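PDB 5FRX: positive phenol-degradative gene regulator from Ralstonia sp. E2, which probably senses phenolic effectors through this N-terminal V4R-containing domain and, as a full-length activator with ATP- and DNA-binding parts, switches on transcription of phenol-degradation genes. Local coordinates for residues T169-E174 against E199-L204. Numbering follows the deposited sequence.
With ZN (zinc ion), chain C; NPO (p-nitrophenol), chain D.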
loop_
_atom_site.group_PDB
_atom_site.type_symbol
_atom_site.label_atom_id
_atom_site.label_comp_id
_atom_site.label_asym_id
_atom_site.label_seq_id
_atom_site.Cartn_x
_atom_site.Cartn_y
_atom_site.Cartn_z
ATOM N N THR A 169 1.357 17.416 19.168
ATOM C CA THR A 169 2.191 16.240 18.898
ATOM C C THR A 169 2.147 15.136 19.969
ATOM O O THR A 169 2.516 15.348 21.122
ATOM C CB THR A 169 3.644 16.662 18.713
ATOM O OG1 THR A 169 3.736 17.556 17.597
ATOM C CG2 THR A 169 4.505 15.451 18.448
ATOM N N ILE A 170 1.692 13.953 19.582
ATOM C CA ILE A 170 1.719 12.796 20.467
ATOM C C ILE A 170 2.590 11.695 19.873
ATOM O O ILE A 170 2.173 10.995 18.945
ATOM C CB ILE A 170 0.307 12.249 20.720
ATOM C CG1 ILE A 170 -0.581 13.356 21.300
ATOM C CG2 ILE A 170 0.359 11.055 21.650
ATOM C CD1 ILE A 170 0.108 14.184 22.374
ATOM N N LEU A 171 3.806 11.544 20.388
ATOM C CA LEU A 171 4.698 10.505 19.872
ATOM C C LEU A 171 4.398 9.162 20.521
ATOM O O LEU A 171 4.066 9.101 21.701
ATOM C CB LEU A 171 6.161 10.867 20.109
ATOM C CG LEU A 171 6.708 12.182 19.570
ATOM C CD1 LEU A 171 8.176 12.298 19.938
ATOM C CD2 LEU A 171 6.523 12.292 18.072
ATOM N N TYR A 172 4.510 8.087 19.744
ATOM C CA TYR A 172 4.448 6.729 20.284
ATOM C C TYR A 172 5.778 6.002 20.142
ATOM O O TYR A 172 6.551 6.281 19.229
ATOM C CB TYR A 172 3.388 5.890 19.580
ATOM C CG TYR A 172 1.943 6.255 19.810
ATOM C CD1 TYR A 172 1.407 7.437 19.310
ATOM C CD2 TYR A 172 1.101 5.386 20.472
ATOM C CE1 TYR A 172 0.086 7.748 19.492
ATOM C CE2 TYR A 172 -0.218 5.689 20.662
ATOM C CZ TYR A 172 -0.725 6.867 20.164
ATOM O OH TYR A 172 -2.058 7.149 20.346
ATOM N N ARG A 173 6.023 5.062 21.048
ATOM C CA ARG A 173 7.109 4.110 20.901
ATOM C C ARG A 173 6.588 2.715 21.158
ATOM O O ARG A 173 5.706 2.521 22.003
ATOM C CB ARG A 173 8.247 4.415 21.859
ATOM C CG ARG A 173 8.714 5.850 21.818
ATOM C CD ARG A 173 10.151 5.948 22.301
ATOM N NE ARG A 173 11.053 5.382 21.306
ATOM C CZ ARG A 173 11.801 6.114 20.491
ATOM N NH1 ARG A 173 11.762 7.441 20.571
ATOM N NH2 ARG A 173 12.591 5.513 19.607
ATOM N N GLU A 174 7.112 1.751 20.401
ATOM C CA GLU A 174 6.872 0.338 20.659
ATOM C C GLU A 174 7.696 -0.076 21.864
ATOM O O GLU A 174 8.907 0.085 21.869
ATOM C CB GLU A 174 7.252 -0.530 19.453
ATOM C CG GLU A 174 6.366 -0.425 18.234
ATOM C CD GLU A 174 6.623 -1.543 17.229
ATOM O OE1 GLU A 174 6.069 -2.650 17.393
ATOM O OE2 GLU A 174 7.390 -1.309 16.273
ATOM N N GLU A 199 12.619 14.920 21.573
ATOM C CA GLU A 199 13.111 15.870 20.588
ATOM C C GLU A 199 13.566 15.131 19.331
ATOM O O GLU A 199 13.348 15.581 18.203
ATOM C CB GLU A 199 14.258 16.702 21.166
ATOM C CG GLU A 199 14.940 17.587 20.146
ATOM C CD GLU A 199 13.970 18.532 19.472
ATOM O OE1 GLU A 199 12.866 18.734 20.022
ATOM O OE2 GLU A 199 14.310 19.070 18.396
ATOM N N ALA A 200 14.184 13.977 19.543
ATOM C CA ALA A 200 14.846 13.266 18.466
ATOM C C ALA A 200 13.942 12.197 17.851
ATOM O O ALA A 200 14.246 11.662 16.787
ATOM C CB ALA A 200 16.141 12.652 18.968
ATOM N N GLU A 201 12.838 11.880 18.517
ATOM C CA GLU A 201 11.828 11.031 17.897
ATOM C C GLU A 201 11.144 11.842 16.807
ATOM O O GLU A 201 10.961 11.378 15.681
ATOM C CB GLU A 201 10.818 10.534 18.922
ATOM C CG GLU A 201 9.597 9.854 18.314
ATOM C CD GLU A 201 9.824 8.382 18.054
ATOM O OE1 GLU A 201 10.949 7.906 18.329
ATOM O OE2 GLU A 201 8.883 7.702 17.582
ATOM N N LEU A 202 10.804 13.076 17.161
ATOM C CA LEU A 202 10.170 14.038 16.263
ATOM C C LEU A 202 11.012 14.317 15.035
ATOM O O LEU A 202 10.484 14.617 13.960
ATOM C CB LEU A 202 9.902 15.357 16.995
ATOM C CG LEU A 202 9.162 16.404 16.161
ATOM C CD1 LEU A 202 7.738 15.947 15.888
ATOM C CD2 LEU A 202 9.161 17.743 16.856
ATOM N N ALA A 203 12.324 14.244 15.206
ATOM C CA ALA A 203 13.239 14.445 14.098
ATOM C C ALA A 203 13.023 13.399 12.999
ATOM O O ALA A 203 13.256 13.667 11.814
ATOM C CB ALA A 203 14.666 14.403 14.589
ATOM N N LEU A 204 12.582 12.206 13.387
ATOM C CA LEU A 204 12.385 11.154 12.400
ATOM C C LEU A 204 11.226 11.505 11.469
ATOM O O LEU A 204 11.138 10.982 10.362
ATOM C CB LEU A 204 12.147 9.804 13.083
ATOM C CG LEU A 204 13.305 9.255 13.935
ATOM C CD1 LEU A 204 12.868 8.023 14.719
ATOM C CD2 LEU A 204 14.521 8.931 13.080
HETATM ZN ZN ZN C . 6.024 -4.286 16.339
HETATM C C1 NPO D . -3.916 4.620 17.820
HETATM C C2 NPO D . -3.244 3.666 18.551
HETATM C C3 NPO D . -2.862 2.489 17.950
HETATM C C4 NPO D . -3.152 2.264 16.614
HETATM C C5 NPO D . -3.831 3.215 15.874
HETATM C C6 NPO D . -4.206 4.408 16.479
HETATM O OH NPO D . -2.759 1.062 16.028
HETATM N N1 NPO D . -4.284 5.841 18.460
HETATM O O2 NPO D . -4.602 6.917 17.684
HETATM O O3 NPO D . -4.265 5.951 19.688
#
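Strand 170-176, an outermost strand of the chain's four-stranded antiparallel sheet, carries part of the V4R domain and packs against the short C-terminal helix 198-202. The centre is E201, which is buried. The side chains of L171 and E201 run alongside each other in opposite directions. L171 CD1 presses on E201 CB and CG, with 3.3 Å to CG, a tight contact for two carbons. L171 CD2 also comes within 4.4 Å of L202 CD1. L202 CD1 in turn lies 4.2 Å from T169 CG2, so the apolar contact continues to T169, just before the strand. A bend at chi2 (86°) swings the E201 carboxylate along the strand toward R173. R173 NH1 forms a salt bridge with E201 OE1, although the 2.4 Å separation is doubtful in detail. OE1 comes in over one face of the guanidinium, with the two planes 67° apart, so this is not a flat two-pronged pairing. R173 NH1 has a second acidic partner in D197, which probably helps to hold the guanidinium in place. E201 OE2 lies 3.2 Å from Y172 O; two acceptors this close may favour a proton on the carboxylate, but the R173 charge would work against that. The other face of the strand serves the two bound groups. Y172 OH is hydrogen-bonded to T162 OG1 and also lies 2.6 Å from p-nitrophenol O3, where any hydrogen bond is weak. E174 OE1 binds the zinc ion at 1.9 Å, together with C151, C177 and C185. Helix 152-166 and strand 123-131 pack on Y172 and E174, strand 185-191 pairs alongside, and helix 198-202 lies over the L171 side.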